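Local coordinates for hypothetical protein (Streptococcus pneumoniae, PDB 2HIY) that is of unknown function, a conserved bacterial protein of the DUF1697 family that folds around two four-stranded antiparallel sheets, at residues D[105-110]-D[167-172]. Numbering follows the deposited sequence.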
loop_
_atom_site.group_PDB
_atom_site.type_symbol
_atom_site.label_atom_id
_atom_site.label_comp_id
_atom_site.label_asym_id
_atom_site.label_seq_id
_atom_site.Cartn_x
_atom_site.Cartn_y
_atom_site.Cartn_z
ATOM N N PHE D 105 19.897 -3.161 15.495
ATOM C CA PHE D 105 21.092 -3.981 15.543
ATOM C C PHE D 105 21.110 -4.788 14.250
ATOM O O PHE D 105 20.121 -5.450 13.932
ATOM C CB PHE D 105 21.088 -4.919 16.742
ATOM C CG PHE D 105 22.443 -5.516 17.028
ATOM C CD1 PHE D 105 23.409 -4.758 17.652
ATOM C CD2 PHE D 105 22.763 -6.805 16.632
ATOM C CE1 PHE D 105 24.652 -5.283 17.929
ATOM C CE2 PHE D 105 23.983 -7.341 16.911
ATOM C CZ PHE D 105 24.949 -6.572 17.556
ATOM N N LEU D 106 22.227 -4.741 13.550
ATOM C CA LEU D 106 22.403 -5.496 12.307
ATOM C C LEU D 106 23.209 -6.749 12.648
ATOM O O LEU D 106 24.433 -6.679 12.773
ATOM C CB LEU D 106 23.161 -4.649 11.270
ATOM C CG LEU D 106 22.410 -3.447 10.668
ATOM C CD1 LEU D 106 22.133 -2.375 11.730
ATOM C CD2 LEU D 106 23.260 -2.816 9.576
ATOM N N PHE D 107 22.517 -7.876 12.837
ATOM C CA PHE D 107 23.206 -9.105 13.235
ATOM C C PHE D 107 23.949 -9.708 12.054
ATOM O O PHE D 107 23.387 -9.887 10.959
ATOM C CB PHE D 107 22.217 -10.160 13.701
ATOM C CG PHE D 107 21.661 -9.942 15.085
ATOM C CD1 PHE D 107 22.324 -10.441 16.211
ATOM C CD2 PHE D 107 20.406 -9.310 15.286
ATOM C CE1 PHE D 107 21.777 -10.277 17.518
ATOM C CE2 PHE D 107 19.862 -9.161 16.574
ATOM C CZ PHE D 107 20.560 -9.640 17.674
ATOM N N TYR D 108 25.221 -10.037 12.266
ATOM C CA TYR D 108 25.965 -10.770 11.268
ATOM C C TYR D 108 25.361 -12.154 11.068
ATOM O O TYR D 108 24.722 -12.694 11.946
ATOM C CB TYR D 108 27.422 -10.881 11.697
ATOM C CG TYR D 108 28.141 -9.545 11.865
ATOM C CD1 TYR D 108 27.910 -8.471 10.994
ATOM C CD2 TYR D 108 29.111 -9.392 12.873
ATOM C CE1 TYR D 108 28.616 -7.239 11.158
ATOM C CE2 TYR D 108 29.806 -8.190 13.028
ATOM C CZ TYR D 108 29.569 -7.150 12.165
ATOM O OH TYR D 108 30.304 -5.975 12.330
ATOM N N THR D 109 25.575 -12.739 9.899
ATOM C CA THR D 109 25.096 -14.086 9.592
ATOM C C THR D 109 26.271 -15.049 9.422
ATOM O O THR D 109 27.413 -14.653 9.245
ATOM C CB THR D 109 24.289 -14.082 8.302
ATOM O OG1 THR D 109 25.093 -13.534 7.245
ATOM C CG2 THR D 109 22.985 -13.275 8.449
ATOM N N GLU D 110 25.956 -16.335 9.448
ATOM C CA GLU D 110 26.977 -17.352 9.293
ATOM C C GLU D 110 27.637 -17.259 7.926
ATOM O O GLU D 110 26.955 -17.157 6.903
ATOM C CB GLU D 110 26.339 -18.731 9.494
ATOM C CG GLU D 110 26.020 -18.978 10.948
ATOM C CD GLU D 110 27.273 -18.964 11.820
ATOM O OE1 GLU D 110 28.268 -19.631 11.458
ATOM O OE2 GLU D 110 27.286 -18.250 12.854
ATOM N N THR D 167 20.875 -9.631 9.535
ATOM C CA THR D 167 19.532 -9.773 10.048
ATOM C C THR D 167 19.265 -8.571 10.942
ATOM O O THR D 167 19.854 -8.448 12.012
ATOM C CB THR D 167 19.405 -11.077 10.858
ATOM O OG1 THR D 167 20.017 -12.157 10.111
ATOM C CG2 THR D 167 17.964 -11.361 11.131
ATOM N N ILE D 168 18.364 -7.706 10.505
ATOM C CA ILE D 168 18.177 -6.436 11.202
ATOM C C ILE D 168 17.055 -6.593 12.210
ATOM O O ILE D 168 15.962 -7.079 11.882
ATOM C CB ILE D 168 17.836 -5.333 10.219
ATOM C CG1 ILE D 168 18.973 -5.190 9.209
ATOM C CG2 ILE D 168 17.561 -4.011 10.995
ATOM C CD1 ILE D 168 18.734 -4.109 8.128
ATOM N N ARG D 169 17.307 -6.178 13.447
ATOM C CA ARG D 169 16.280 -6.158 14.486
ATOM C C ARG D 169 16.321 -4.836 15.210
ATOM O O ARG D 169 17.392 -4.275 15.428
ATOM C CB ARG D 169 16.533 -7.279 15.513
ATOM C CG ARG D 169 16.480 -8.711 14.906
ATOM C CD ARG D 169 15.035 -9.037 14.515
ATOM N NE ARG D 169 14.831 -10.408 14.016
ATOM C CZ ARG D 169 14.806 -10.767 12.739
ATOM N NH1 ARG D 169 15.027 -9.889 11.781
ATOM N NH2 ARG D 169 14.580 -12.045 12.433
ATOM N N ASN D 170 15.180 -4.307 15.579
ATOM C CA ASN D 170 15.197 -3.096 16.380
ATOM C C ASN D 170 15.708 -3.370 17.792
ATOM O O ASN D 170 15.849 -4.528 18.226
ATOM C CB ASN D 170 13.864 -2.345 16.333
ATOM C CG ASN D 170 12.718 -3.131 16.909
ATOM O OD1 ASN D 170 12.859 -3.831 17.908
ATOM N ND2 ASN D 170 11.532 -2.941 16.322
ATOM N N ALA D 171 16.017 -2.297 18.524
ATOM C CA ALA D 171 16.552 -2.463 19.849
ATOM C C ALA D 171 15.626 -3.196 20.794
ATOM O O ALA D 171 16.086 -3.908 21.675
ATOM C CB ALA D 171 16.927 -1.109 20.439
ATOM N N LYS D 172 14.323 -2.990 20.647
ATOM C CA LYS D 172 13.377 -3.684 21.513
ATOM C C LYS D 172 13.421 -5.196 21.265
ATOM O O LYS D 172 13.397 -5.990 22.223
ATOM C CB LYS D 172 11.972 -3.106 21.330
ATOM C CG LYS D 172 11.816 -1.754 22.009
ATOM C CD LYS D 172 10.369 -1.285 22.073
ATOM C CE LYS D 172 10.198 -0.154 23.091
ATOM N NZ LYS D 172 11.013 1.043 22.765
#
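Strands 102-108 and 166-170 are antiparallel neighbours in the second of the protein's two four-stranded sheets, where 166-170 is the outermost strand within the chain and runs into the C-terminal helix. Four backbone hydrogen bonds join them. At the Phe105-Arg169 pair the bonds are nearly straight: Phe105 N reaches Arg169 O at 2.7 Å, almost along the C=O axis, and Arg169 N returns to Phe105 O. At the Phe107-Thr167 pair the bonds stay as short but bend, Phe107 N meeting Thr167 O at 2.8 Å from above the carbonyl plane, whereas Thr167 N lies on a lone pair of Phe107 O. Between these, Leu106 and Ile168 form a non-hydrogen-bonded pair, their apolar branches side by side with Leu106 CG 4.1 Å from Ile168 CG1; both touch Tyr153, and Leu106 also meets Ile138 and Trp140 of strand 137-142. The other face carries Phe105, Phe107, Thr167 and Arg169. The flat Phe107 ring offers one face to Phe105, whose CD2 sits over the centre of that face, and an edge to the Arg169 methylenes, Phe107 CE2 to Arg169 CG 3.8 Å; Phe105 also packs on Phe139 and Phe174. Thr167, beta-branched as suits a strand, directs OG1 to Ser78 OG. Arg169, bent at chi2 (-70°), has the length and N-H donors to reach beyond the sheet: NE hydrogen-bonds to Asn47 OD1 and NH2 to the carbonyls of Val11 and Gly46, linking strand 166-170 to strand 47-52 and residues flanking strands 47-52 and 5-10. Thr167 CG2 lies over one guanidinium face, toward its rim, and in that plane NH1 donates back to Ile168 O at 3.0 Å.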